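Local coordinates for regulatory protein of LacI family (Chloroflexus aggregans, PDB 3BBL) that probably regulates transcription as a LacI-family DNA-binding protein, with a periplasmic-binding-protein-like core that would sense a small effector molecule, at residues A129-P134 with Y162-E167. Sequence-based numbering, arbitrary orientation.
Sequences AILAWP and YILRGE
Ile130 and Ile163 lie side by side on two parallel strands of a beta-alpha-beta unit, in which helix 138-153 carries the chain from strand 128-132 to strand 163-165, the last strand at this end of the sheet in the periplasmic-binding-protein-like fold. The tight part is the ladder itself. Ile130 N gives a nearly straight bond (169°) to Tyr162 O at 2.9 Å, and Ile130 O takes Leu164 N; Ala132 then repeats the pattern, its N 2.7 Å from Leu164 O and its O receiving Gly166 N. On the face packed by helix 138-153, Ile130 CG2 meets Ile163 CG1 at 4.1 Å, the two side chains crossing obliquely. Leu131 and Leu164 lie on the other face, both against Met176 of helix 170-181, and touch each other more loosely, CD2 to CD1 at 4.4 Å. Past the ladder the chain opens toward water. Here CG of Arg165, anti to the carbonyl carbon (chi1 -62°), lies beside Trp133 O, and NH1 reaches that same oxygen at 2.8 Å, 17° out of the guanidinium plane. An alanine at Arg165 would probably leave Trp133 O without this donor and without the CG that lies beside it. A water near NH1 accepts a weak bond from it, while Trp133 CD1 lies 3.4 Å from Gly166 O.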
loop_
_atom_site.group_PDB
_atom_site.type_symbol
_atom_site.label_atom_id
_atom_site.label_comp_id
_atom_site.label_asym_id
_atom_site.label_seq_id
_atom_site.Cartn_x
_atom_site.Cartn_y
_atom_site.Cartn_z
ATOM N N ALA A 129 20.890 -18.376 -5.505
ATOM C CA ALA A 129 21.270 -17.090 -6.040
ATOM C C ALA A 129 20.493 -15.985 -5.323
ATOM O O ALA A 129 19.522 -16.253 -4.596
ATOM C CB ALA A 129 20.976 -17.057 -7.539
ATOM N N ILE A 130 20.917 -14.744 -5.541
ATOM C CA ILE A 130 20.244 -13.610 -4.925
ATOM C C ILE A 130 20.152 -12.397 -5.855
ATOM O O ILE A 130 21.101 -12.053 -6.567
ATOM C CB ILE A 130 20.960 -13.199 -3.601
ATOM C CG1 ILE A 130 20.184 -12.077 -2.909
ATOM C CG2 ILE A 130 22.419 -12.802 -3.886
ATOM C CD1 ILE A 130 20.761 -11.689 -1.559
ATOM N N LEU A 131 18.982 -11.774 -5.854
ATOM C CA LEU A 131 18.737 -10.580 -6.640
ATOM C C LEU A 131 18.926 -9.443 -5.637
ATOM O O LEU A 131 18.058 -9.159 -4.817
ATOM C CB LEU A 131 17.314 -10.610 -7.200
ATOM C CG LEU A 131 17.008 -11.887 -7.994
ATOM C CD1 LEU A 131 15.660 -11.753 -8.690
ATOM C CD2 LEU A 131 18.111 -12.145 -9.008
ATOM N N ALA A 132 20.091 -8.811 -5.695
ATOM C CA ALA A 132 20.437 -7.748 -4.764
ATOM C C ALA A 132 20.398 -6.341 -5.358
ATOM O O ALA A 132 20.084 -6.150 -6.536
ATOM C CB ALA A 132 21.812 -8.031 -4.179
ATOM N N TRP A 133 20.739 -5.361 -4.526
ATOM C CA TRP A 133 20.731 -3.961 -4.929
ATOM C C TRP A 133 22.143 -3.403 -5.101
ATOM O O TRP A 133 23.125 -4.067 -4.776
ATOM C CB TRP A 133 19.974 -3.132 -3.882
ATOM C CG TRP A 133 18.536 -3.496 -3.730
ATOM C CD1 TRP A 133 17.764 -4.166 -4.629
ATOM C CD2 TRP A 133 17.675 -3.165 -2.631
ATOM N NE1 TRP A 133 16.477 -4.276 -4.163
ATOM C CE2 TRP A 133 16.394 -3.670 -2.938
ATOM C CE3 TRP A 133 17.864 -2.488 -1.419
ATOM C CZ2 TRP A 133 15.299 -3.521 -2.076
ATOM C CZ3 TRP A 133 16.775 -2.340 -0.561
ATOM C CH2 TRP A 133 15.510 -2.856 -0.896
ATOM N N PRO A 134 22.260 -2.165 -5.614
ATOM C CA PRO A 134 23.568 -1.530 -5.820
ATOM C C PRO A 134 24.367 -1.422 -4.527
ATOM O O PRO A 134 23.802 -1.474 -3.438
ATOM C CB PRO A 134 23.199 -0.167 -6.393
ATOM C CG PRO A 134 21.946 -0.454 -7.145
ATOM C CD PRO A 134 21.186 -1.323 -6.174
ATOM N N TYR A 162 26.046 -15.595 -9.334
ATOM C CA TYR A 162 24.784 -15.758 -8.605
ATOM C C TYR A 162 24.377 -14.526 -7.800
ATOM O O TYR A 162 23.371 -14.552 -7.092
ATOM C CB TYR A 162 24.867 -16.927 -7.633
ATOM C CG TYR A 162 24.674 -18.284 -8.235
ATOM C CD1 TYR A 162 24.649 -19.411 -7.413
ATOM C CD2 TYR A 162 24.498 -18.455 -9.613
ATOM C CE1 TYR A 162 24.453 -20.683 -7.940
ATOM C CE2 TYR A 162 24.295 -19.730 -10.156
ATOM C CZ TYR A 162 24.273 -20.836 -9.309
ATOM O OH TYR A 162 24.036 -22.089 -9.793
ATOM N N ILE A 163 25.169 -13.464 -7.876
ATOM C CA ILE A 163 24.857 -12.249 -7.145
ATOM C C ILE A 163 24.635 -11.160 -8.167
ATOM O O ILE A 163 25.582 -10.595 -8.694
ATOM C CB ILE A 163 26.010 -11.856 -6.198
ATOM C CG1 ILE A 163 26.249 -12.979 -5.195
ATOM C CG2 ILE A 163 25.673 -10.568 -5.456
ATOM C CD1 ILE A 163 27.388 -12.715 -4.240
ATOM N N LEU A 164 23.375 -10.873 -8.456
ATOM C CA LEU A 164 23.046 -9.858 -9.447
ATOM C C LEU A 164 22.499 -8.608 -8.758
ATOM O O LEU A 164 21.542 -8.676 -7.994
ATOM C CB LEU A 164 22.026 -10.429 -10.441
ATOM C CG LEU A 164 22.367 -11.831 -10.978
ATOM C CD1 LEU A 164 21.313 -12.267 -11.967
ATOM C CD2 LEU A 164 23.736 -11.830 -11.647
ATOM N N ARG A 165 23.127 -7.469 -9.027
ATOM C CA ARG A 165 22.729 -6.202 -8.423
ATOM C C ARG A 165 21.975 -5.310 -9.394
ATOM O O ARG A 165 22.349 -5.187 -10.556
ATOM C CB ARG A 165 23.967 -5.465 -7.926
ATOM C CG ARG A 165 24.742 -6.181 -6.844
ATOM C CD ARG A 165 26.052 -5.454 -6.628
ATOM N NE ARG A 165 26.846 -5.980 -5.525
ATOM C CZ ARG A 165 26.630 -5.698 -4.247
ATOM N NH1 ARG A 165 25.633 -4.894 -3.897
ATOM N NH2 ARG A 165 27.433 -6.209 -3.323
ATOM N N GLY A 166 20.920 -4.673 -8.898
ATOM C CA GLY A 166 20.115 -3.802 -9.729
ATOM C C GLY A 166 18.960 -3.186 -8.959
ATOM O O GLY A 166 18.818 -3.386 -7.748
ATOM N N GLU A 167 18.130 -2.428 -9.665
ATOM C CA GLU A 167 16.976 -1.787 -9.054
ATOM C C GLU A 167 15.925 -2.803 -8.615
ATOM O O GLU A 167 15.666 -3.792 -9.306
ATOM C CB GLU A 167 16.350 -0.806 -10.039
ATOM C CG GLU A 167 17.307 0.277 -10.483
ATOM C CD GLU A 167 17.816 1.107 -9.317
ATOM O OE1 GLU A 167 18.983 1.563 -9.373
ATOM O OE2 GLU A 167 17.048 1.306 -8.345
HETATM O O HOH W 1 23.836 -3.331 -1.736
#